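Local coordinates for beta-lactamase-like protein (PDB 6B9V) that cleaves reactive FAD photoproducts as a diphosphatase of the PhnP family, with bound manganese and zinc, at residues S41-Y46 with E66-I71; I218-K223 with A247-A252. All blocks are in the same frame, centred on the assembly; numbering follows the deposited sequence.

Contact 1 of 2, residues S41-Y46 with E66-I71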
ATOM      1  N   SER A  41      -5.193  -1.995 -11.627  1.00 15.08           N
ATOM      2  CA  SER A  41      -4.412  -3.210 -11.944  1.00 14.38           C
ATOM      3  C   SER A  41      -5.344  -4.340 -12.362  1.00 14.00           C
ATOM      4  O   SER A  41      -6.465  -4.424 -11.864  1.00 12.97           O
ATOM      5  CB  SER A  41      -3.573  -3.659 -10.730  1.00 12.23           C
ATOM      6  OG  SER A  41      -2.934  -4.905 -10.958  1.00 16.24           O
ATOM      7  N   VAL A  42      -4.892  -5.202 -13.275  1.00 11.66           N
ATOM      8  CA  VAL A  42      -5.654  -6.392 -13.631  1.00 13.46           C
ATOM      9  C   VAL A  42      -4.704  -7.585 -13.634  1.00 17.87           C
ATOM     10  O   VAL A  42      -3.487  -7.410 -13.736  1.00 15.13           O
ATOM     11  CB  VAL A  42      -6.341  -6.305 -15.031  1.00 12.32           C
ATOM     12  CG1 VAL A  42      -7.345  -5.176 -15.067  1.00 16.65           C
ATOM     13  CG2 VAL A  42      -5.312  -6.135 -16.153  1.00 14.52           C
ATOM     14  N   MET A  43      -5.266  -8.785 -13.504  1.00 14.76           N
ATOM     15  CA  MET A  43      -4.490  -9.989 -13.773  1.00 17.14           C
ATOM     16  C   MET A  43      -5.155 -10.835 -14.846  1.00 14.34           C
ATOM     17  O   MET A  43      -6.360 -10.752 -15.067  1.00 18.74           O
ATOM     18  CB  MET A  43      -4.291 -10.809 -12.495  1.00 15.58           C
ATOM     19  CG  MET A  43      -5.575 -11.243 -11.838  1.00 14.96           C
ATOM     20  SD  MET A  43      -5.208 -12.404 -10.489  1.00 23.10           S
ATOM     21  CE  MET A  43      -6.825 -13.066 -10.109  1.00 18.07           C
ATOM     22  N   VAL A  44      -4.341 -11.645 -15.514  1.00 12.37           N
ATOM     23  CA  VAL A  44      -4.773 -12.485 -16.610  1.00 16.49           C
ATOM     24  C   VAL A  44      -4.364 -13.911 -16.307  1.00 18.80           C
ATOM     25  O   VAL A  44      -3.189 -14.178 -16.066  1.00 18.69           O
ATOM     26  CB  VAL A  44      -4.145 -12.042 -17.953  1.00 22.77           C
ATOM     27  CG1 VAL A  44      -4.656 -12.909 -19.089  1.00 25.08           C
ATOM     28  CG2 VAL A  44      -4.419 -10.557 -18.226  1.00 26.34           C
ATOM     29  N   GLN A  45      -5.322 -14.826 -16.315  1.00 16.98           N
ATOM     30  CA  GLN A  45      -5.042 -16.222 -16.004  1.00 20.45           C
ATOM     31  C   GLN A  45      -5.302 -17.109 -17.202  1.00 23.68           C
ATOM     32  O   GLN A  45      -6.338 -16.987 -17.862  1.00 24.43           O
ATOM     33  CB  GLN A  45      -5.883 -16.694 -14.817  1.00 20.13           C
ATOM     34  CG  GLN A  45      -5.418 -16.115 -13.518  1.00 17.02           C
ATOM     35  CD  GLN A  45      -6.418 -16.305 -12.412  1.00 24.51           C
ATOM     36  OE1 GLN A  45      -7.561 -15.883 -12.527  1.00 23.10           O
ATOM     37  NE2 GLN A  45      -5.995 -16.962 -11.335  1.00 24.44           N
ATOM     38  N   TYR A  46      -4.353 -17.994 -17.487  1.00 18.51           N
ATOM     39  CA  TYR A  46      -4.506 -18.909 -18.619  1.00 22.57           C
ATOM     40  C   TYR A  46      -3.520 -20.045 -18.502  1.00 20.83           C
ATOM     41  O   TYR A  46      -2.366 -19.823 -18.141  1.00 21.58           O
ATOM     42  CB  TYR A  46      -4.300 -18.183 -19.954  1.00 22.26           C
ATOM     43  CG  TYR A  46      -2.950 -17.514 -20.090  1.00 20.14           C
ATOM     44  CD1 TYR A  46      -1.879 -18.175 -20.675  1.00 24.52           C
ATOM     45  CD2 TYR A  46      -2.751 -16.216 -19.625  1.00 20.02           C
ATOM     46  CE1 TYR A  46      -0.645 -17.564 -20.798  1.00 24.65           C
ATOM     47  CE2 TYR A  46      -1.519 -15.593 -19.744  1.00 21.66           C
ATOM     48  CZ  TYR A  46      -0.470 -16.279 -20.332  1.00 22.72           C
ATOM     49  OH  TYR A  46       0.751 -15.665 -20.460  1.00 26.13           O
ATOM     50  N   GLU A  66      -7.985 -12.079  -3.866  1.00 17.65           N
ATOM     51  CA  GLU A  66      -8.183 -13.037  -4.945  1.00 18.21           C
ATOM     52  C   GLU A  66      -7.483 -14.382  -4.740  1.00 21.90           C
ATOM     53  O   GLU A  66      -7.500 -15.237  -5.635  1.00 23.05           O
ATOM     54  CB  GLU A  66      -7.724 -12.420  -6.259  1.00 19.00           C
ATOM     55  CG  GLU A  66      -8.592 -11.256  -6.698  1.00 21.16           C
ATOM     56  CD  GLU A  66      -9.933 -11.718  -7.236  1.00 27.10           C
ATOM     57  OE1 GLU A  66     -10.850 -10.877  -7.384  1.00 28.63           O
ATOM     58  OE2 GLU A  66     -10.067 -12.929  -7.518  1.00 26.34           O
ATOM     59  N   GLY A  67      -6.873 -14.569  -3.573  1.00 20.89           N
ATOM     60  CA  GLY A  67      -6.201 -15.819  -3.247  1.00 22.38           C
ATOM     61  C   GLY A  67      -4.998 -16.136  -4.119  1.00 24.78           C
ATOM     62  O   GLY A  67      -4.725 -17.305  -4.396  1.00 26.64           O
ATOM     63  N   ILE A  68      -4.273 -15.106  -4.554  1.00 18.58           N
ATOM     64  CA  ILE A  68      -3.072 -15.315  -5.364  1.00 18.42           C
ATOM     65  C   ILE A  68      -1.975 -16.022  -4.565  1.00 28.66           C
ATOM     66  O   ILE A  68      -1.588 -15.569  -3.488  1.00 29.04           O
ATOM     67  CB  ILE A  68      -2.518 -13.990  -5.909  1.00 21.44           C
ATOM     68  CG1 ILE A  68      -3.531 -13.346  -6.869  1.00 21.80           C
ATOM     69  CG2 ILE A  68      -1.160 -14.213  -6.601  1.00 24.68           C
ATOM     70  CD1 ILE A  68      -3.122 -11.955  -7.337  1.00 20.01           C
ATOM     71  N   LYS A  69      -1.478 -17.132  -5.104  1.00 24.93           N
ATOM     72  CA  LYS A  69      -0.466 -17.936  -4.424  1.00 31.01           C
ATOM     73  C   LYS A  69       0.847 -17.946  -5.204  1.00 27.55           C
ATOM     74  O   LYS A  69       1.873 -18.390  -4.702  1.00 24.39           O
ATOM     75  CB  LYS A  69      -0.961 -19.376  -4.236  1.00 31.23           C
ATOM     76  CG  LYS A  69      -2.244 -19.514  -3.423  1.00 45.15           C
ATOM     77  CD  LYS A  69      -1.977 -19.375  -1.928  1.00 54.90           C
ATOM     78  CE  LYS A  69      -3.255 -19.528  -1.109  1.00 58.59           C
ATOM     79  NZ  LYS A  69      -3.011 -19.322   0.348  1.00 58.88           N
ATOM     80  N   LYS A  70       0.799 -17.477  -6.445  1.00 24.15           N
ATOM     81  CA  LYS A  70       1.958 -17.492  -7.329  1.00 22.73           C
ATOM     82  C   LYS A  70       1.759 -16.504  -8.478  1.00 24.37           C
ATOM     83  O   LYS A  70       0.666 -16.406  -9.039  1.00 21.12           O
ATOM     84  CB  LYS A  70       2.196 -18.905  -7.880  1.00 26.43           C
ATOM     85  CG  LYS A  70       3.387 -19.020  -8.819  1.00 26.87           C
ATOM     86  CD  LYS A  70       3.695 -20.471  -9.165  1.00 35.91           C
ATOM     87  CE  LYS A  70       4.878 -20.571 -10.127  1.00 34.00           C
ATOM     88  NZ  LYS A  70       5.253 -21.994 -10.358  1.00 45.18           N
ATOM     89  N   ILE A  71       2.814 -15.776  -8.818  1.00 21.91           N
ATOM     90  CA  ILE A  71       2.791 -14.875  -9.966  1.00 23.14           C
ATOM     91  C   ILE A  71       3.813 -15.341 -10.989  1.00 21.04           C
ATOM     92  O   ILE A  71       4.988 -15.478 -10.668  1.00 25.38           O
ATOM     93  CB  ILE A  71       3.110 -13.426  -9.573  1.00 22.70           C
ATOM     94  CG1 ILE A  71       2.097 -12.898  -8.552  1.00 24.27           C
ATOM     95  CG2 ILE A  71       3.146 -12.540 -10.829  1.00 23.27           C
ATOM     96  CD1 ILE A  71       2.560 -11.612  -7.864  1.00 27.18           C
TER
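M43 reaches out from strand 41-46 and lays its thioether end against two side chains of the 66-71 segment: the sulfur meets I68, and the methyl beyond it meets E66. SD lies 3.8 Å from CD1 of I68 and 4.1 Å from CG1, so the sulfur rests alongside the tip of the isoleucine's longer branch, the two chains running past each other in opposite directions. CE goes further and meets CB of E66 at 4.0 Å, the two side chains crossing at a slant. CG of M43 is wedged between the backbone N and the carbonyl carbon (chi1 59°), but beyond CG the chain is extended, so that its whole length is used to cross from the strand to the loop, where even the nearest CA atoms, those of M43 and I71, are 9.6 Å apart. No hydrogen bond joins the segments; a long, unbranched, apolar residue suits such a gap. In the metallo-beta-lactamase fold, helices cover the outer faces of two beta-sheets packed together, and here the end of helix 59-66 is laid against one sheet, in which strand 41-46 lies between 2-9 and 49-53. The helix closes with a Schellman motif at G67, whose positive phi (65°) is easily adopted by glycine; after the turn I68 follows, the end of its side chain reaching the sulfur. From the same loop K69 makes a salt bridge to D24 of the second subunit. E66 is bent at chi2 (-74°), which turns its carboxylate past the methyl of M43, and OE2 has K257 as a long, weak ion-pair partner. T8 and L50, on the two adjoining strands, also touch M43.

Contact 2 of 2, residues I218-K223 with A247-A252; sequences IAEKLK and AGIQLA
With CG1 beside the backbone N of I249 (chi1 -57°) and CD1 extended beyond it (chi2 177°), the longer branch of this isoleucine points its end methyl at the helix, where CB of A219 meets it at 3.7 Å. The arrangement belongs to the alpha/beta layering of the metallo-beta-lactamase fold: helix 212-222 packs on a sheet whose strands 195-199, 226-230 and 249-251 run parallel, with 249-251 outermost within the chain. A219 and I249 have the closest CA atoms across the two segments, at 7.6 Å. Alanine suits this position because its single methyl lets the helix come near the edge strand, while a beta-branched isoleucine fits the extended backbone and supplies the reach. CG of E220, an exposed residue, lies more loosely against the same CD1, at 4.2 Å. Around them, T227 and F229 of strand 226-230 touch A219 and I249 respectively, and P246 of a loop touches E220. No hydrogen bond joins the two segments, so the contact between them rests on these apolar atoms. At the helix end K223 takes up a positive phi (53°), and its side chain curls back to the last turn, NZ donating to the carbonyl O of E220 at 2.8 Å. On the strand, the side chain of Q250 folds back on its own chain so that NE2 donates to O of I249 at 2.7 Å, and NE2 also bonds the carbonyl O of N242. In the bond to I249 the acceptor lies in the amide plane of Q250, but the donor NE2 is tilted from the carbonyl plane of I249.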
ATOM      1  N   ILE A 218     -13.784   7.222 -28.291  1.00 18.52           N
ATOM      2  CA  ILE A 218     -12.784   6.217 -28.640  1.00 18.10           C
ATOM      3  C   ILE A 218     -13.424   4.829 -28.702  1.00 20.47           C
ATOM      4  O   ILE A 218     -13.209   4.070 -29.660  1.00 18.89           O
ATOM      5  CB  ILE A 218     -11.612   6.235 -27.624  1.00 21.17           C
ATOM      6  CG1 ILE A 218     -10.820   7.542 -27.777  1.00 20.36           C
ATOM      7  CG2 ILE A 218     -10.712   5.003 -27.785  1.00 20.25           C
ATOM      8  CD1 ILE A 218      -9.840   7.828 -26.621  1.00 19.82           C
ATOM      9  N   ALA A 219     -14.230   4.506 -27.692  1.00 17.76           N
ATOM     10  CA  ALA A 219     -14.909   3.209 -27.623  1.00 20.98           C
ATOM     11  C   ALA A 219     -15.786   2.972 -28.855  1.00 20.24           C
ATOM     12  O   ALA A 219     -15.851   1.858 -29.391  1.00 21.23           O
ATOM     13  CB  ALA A 219     -15.752   3.105 -26.341  1.00 16.97           C
ATOM     14  N   GLU A 220     -16.454   4.024 -29.309  1.00 20.20           N
ATOM     15  CA  GLU A 220     -17.349   3.888 -30.448  1.00 19.99           C
ATOM     16  C   GLU A 220     -16.578   3.829 -31.768  1.00 26.63           C
ATOM     17  O   GLU A 220     -17.097   3.343 -32.776  1.00 27.58           O
ATOM     18  CB  GLU A 220     -18.374   5.021 -30.439  1.00 25.67           C
ATOM     19  CG  GLU A 220     -19.391   4.832 -29.309  1.00 42.15           C
ATOM     20  CD  GLU A 220     -20.431   5.935 -29.219  1.00 55.00           C
ATOM     21  OE1 GLU A 220     -21.476   5.707 -28.567  1.00 61.92           O
ATOM     22  OE2 GLU A 220     -20.202   7.026 -29.784  1.00 56.15           O
ATOM     23  N   LYS A 221     -15.337   4.300 -31.764  1.00 23.14           N
ATOM     24  CA  LYS A 221     -14.489   4.100 -32.931  1.00 21.69           C
ATOM     25  C   LYS A 221     -13.904   2.686 -32.979  1.00 24.66           C
ATOM     26  O   LYS A 221     -13.767   2.102 -34.059  1.00 21.79           O
ATOM     27  CB  LYS A 221     -13.356   5.128 -32.969  1.00 23.34           C
ATOM     28  CG  LYS A 221     -13.787   6.530 -33.386  1.00 30.71           C
ATOM     29  CD  LYS A 221     -12.626   7.508 -33.226  1.00 38.25           C
ATOM     30  CE  LYS A 221     -12.972   8.899 -33.748  1.00 47.59           C
ATOM     31  NZ  LYS A 221     -14.159   9.475 -33.055  1.00 52.14           N
ATOM     32  N   LEU A 222     -13.536   2.143 -31.824  1.00 18.42           N
ATOM     33  CA  LEU A 222     -12.860   0.842 -31.812  1.00 22.39           C
ATOM     34  C   LEU A 222     -13.828  -0.353 -31.799  1.00 19.44           C
ATOM     35  O   LEU A 222     -13.447  -1.461 -32.181  1.00 23.60           O
ATOM     36  CB  LEU A 222     -11.904   0.755 -30.629  1.00 22.95           C
ATOM     37  CG  LEU A 222     -10.718   1.728 -30.661  1.00 20.67           C
ATOM     38  CD1 LEU A 222      -9.914   1.611 -29.373  1.00 19.77           C
ATOM     39  CD2 LEU A 222      -9.839   1.444 -31.878  1.00 19.92           C
ATOM     40  N   LYS A 223     -15.060  -0.124 -31.356  1.00 20.02           N
ATOM     41  CA  LYS A 223     -16.130  -1.127 -31.461  1.00 21.71           C
ATOM     42  C   LYS A 223     -15.793  -2.499 -30.875  1.00 19.98           C
ATOM     43  O   LYS A 223     -16.087  -3.521 -31.488  1.00 20.62           O
ATOM     44  CB  LYS A 223     -16.531  -1.299 -32.932  1.00 25.40           C
ATOM     45  CG  LYS A 223     -17.039  -0.032 -33.565  1.00 23.39           C
ATOM     46  CD  LYS A 223     -17.403  -0.242 -35.038  1.00 31.82           C
ATOM     47  CE  LYS A 223     -18.346   0.851 -35.510  1.00 43.24           C
ATOM     48  NZ  LYS A 223     -17.804   2.196 -35.195  1.00 47.06           N
ATOM     49  N   ALA A 247     -25.024   0.977 -24.751  1.00 27.09           N
ATOM     50  CA  ALA A 247     -24.884  -0.475 -24.686  1.00 29.71           C
ATOM     51  C   ALA A 247     -23.465  -0.882 -25.060  1.00 26.32           C
ATOM     52  O   ALA A 247     -22.872  -0.325 -25.978  1.00 26.58           O
ATOM     53  CB  ALA A 247     -25.896  -1.162 -25.604  1.00 26.10           C
ATOM     54  N   GLY A 248     -22.912  -1.829 -24.320  1.00 24.04           N
ATOM     55  CA  GLY A 248     -21.575  -2.316 -24.613  1.00 29.64           C
ATOM     56  C   GLY A 248     -20.446  -1.524 -23.975  1.00 27.05           C
ATOM     57  O   GLY A 248     -19.274  -1.851 -24.179  1.00 22.32           O
ATOM     58  N   ILE A 249     -20.796  -0.485 -23.218  1.00 19.97           N
ATOM     59  CA  ILE A 249     -19.816   0.376 -22.564  1.00 17.56           C
ATOM     60  C   ILE A 249     -20.181   0.542 -21.089  1.00 22.84           C
ATOM     61  O   ILE A 249     -21.301   0.931 -20.772  1.00 19.96           O
ATOM     62  CB  ILE A 249     -19.747   1.770 -23.256  1.00 18.09           C
ATOM     63  CG1 ILE A 249     -19.422   1.616 -24.743  1.00 18.53           C
ATOM     64  CG2 ILE A 249     -18.728   2.659 -22.591  1.00 16.14           C
ATOM     65  CD1 ILE A 249     -19.407   2.939 -25.527  1.00 23.48           C
ATOM     66  N   GLN A 250     -19.267   0.216 -20.179  1.00 16.45           N
ATOM     67  CA  GLN A 250     -19.584   0.332 -18.751  1.00 13.75           C
ATOM     68  C   GLN A 250     -18.351   0.714 -17.950  1.00 16.21           C
ATOM     69  O   GLN A 250     -17.231   0.424 -18.373  1.00 14.57           O
ATOM     70  CB  GLN A 250     -20.140  -0.995 -18.205  1.00 14.04           C
ATOM     71  CG  GLN A 250     -21.478  -1.460 -18.755  1.00 23.45           C
ATOM     72  CD  GLN A 250     -22.664  -0.711 -18.167  1.00 34.48           C
ATOM     73  OE1 GLN A 250     -23.270  -1.160 -17.190  1.00 39.44           O
ATOM     74  NE2 GLN A 250     -23.016   0.424 -18.774  1.00 31.21           N
ATOM     75  N   LEU A 251     -18.536   1.336 -16.780  1.00 12.87           N
ATOM     76  CA  LEU A 251     -17.431   1.430 -15.830  1.00 12.25           C
ATOM     77  C   LEU A 251     -17.117   0.036 -15.299  1.00 15.59           C
ATOM     78  O   LEU A 251     -18.038  -0.725 -14.960  1.00 13.00           O
ATOM     79  CB  LEU A 251     -17.767   2.359 -14.645  1.00 12.29           C
ATOM     80  CG  LEU A 251     -18.245   3.786 -14.954  1.00 16.13           C
ATOM     81  CD1 LEU A 251     -18.485   4.541 -13.647  1.00 13.81           C
ATOM     82  CD2 LEU A 251     -17.229   4.526 -15.801  1.00 19.76           C
ATOM     83  N   ALA A 252     -15.833  -0.305 -15.223  1.00 12.46           N
ATOM     84  CA  ALA A 252     -15.427  -1.521 -14.497  1.00 15.45           C
ATOM     85  C   ALA A 252     -15.700  -1.401 -12.995  1.00 14.77           C
ATOM     86  O   ALA A 252     -16.032  -0.320 -12.493  1.00 15.43           O
ATOM     87  CB  ALA A 252     -13.954  -1.821 -14.730  1.00 14.37           C
TER

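Overall arrangement
Contact 1 and contact 2 lie on different sheets of the molecule: each joins a helix or its end to one of the two seven-stranded sheets, contact 1 to the sheet containing 41-46 and contact 2 to the one containing 249-251. Along the chain they follow in series, the first closing before the second opens. Their centres are 25 Å apart and their nearest atoms about 7 Å, without touching. Both are away from the metal sites, the manganese pair held by residues such as H78, D178 and H231, and the zinc site of C23, C25, C28 and H234. Contact 1 also borders the second subunit, whereas no other chain of the assembly touches contact 2.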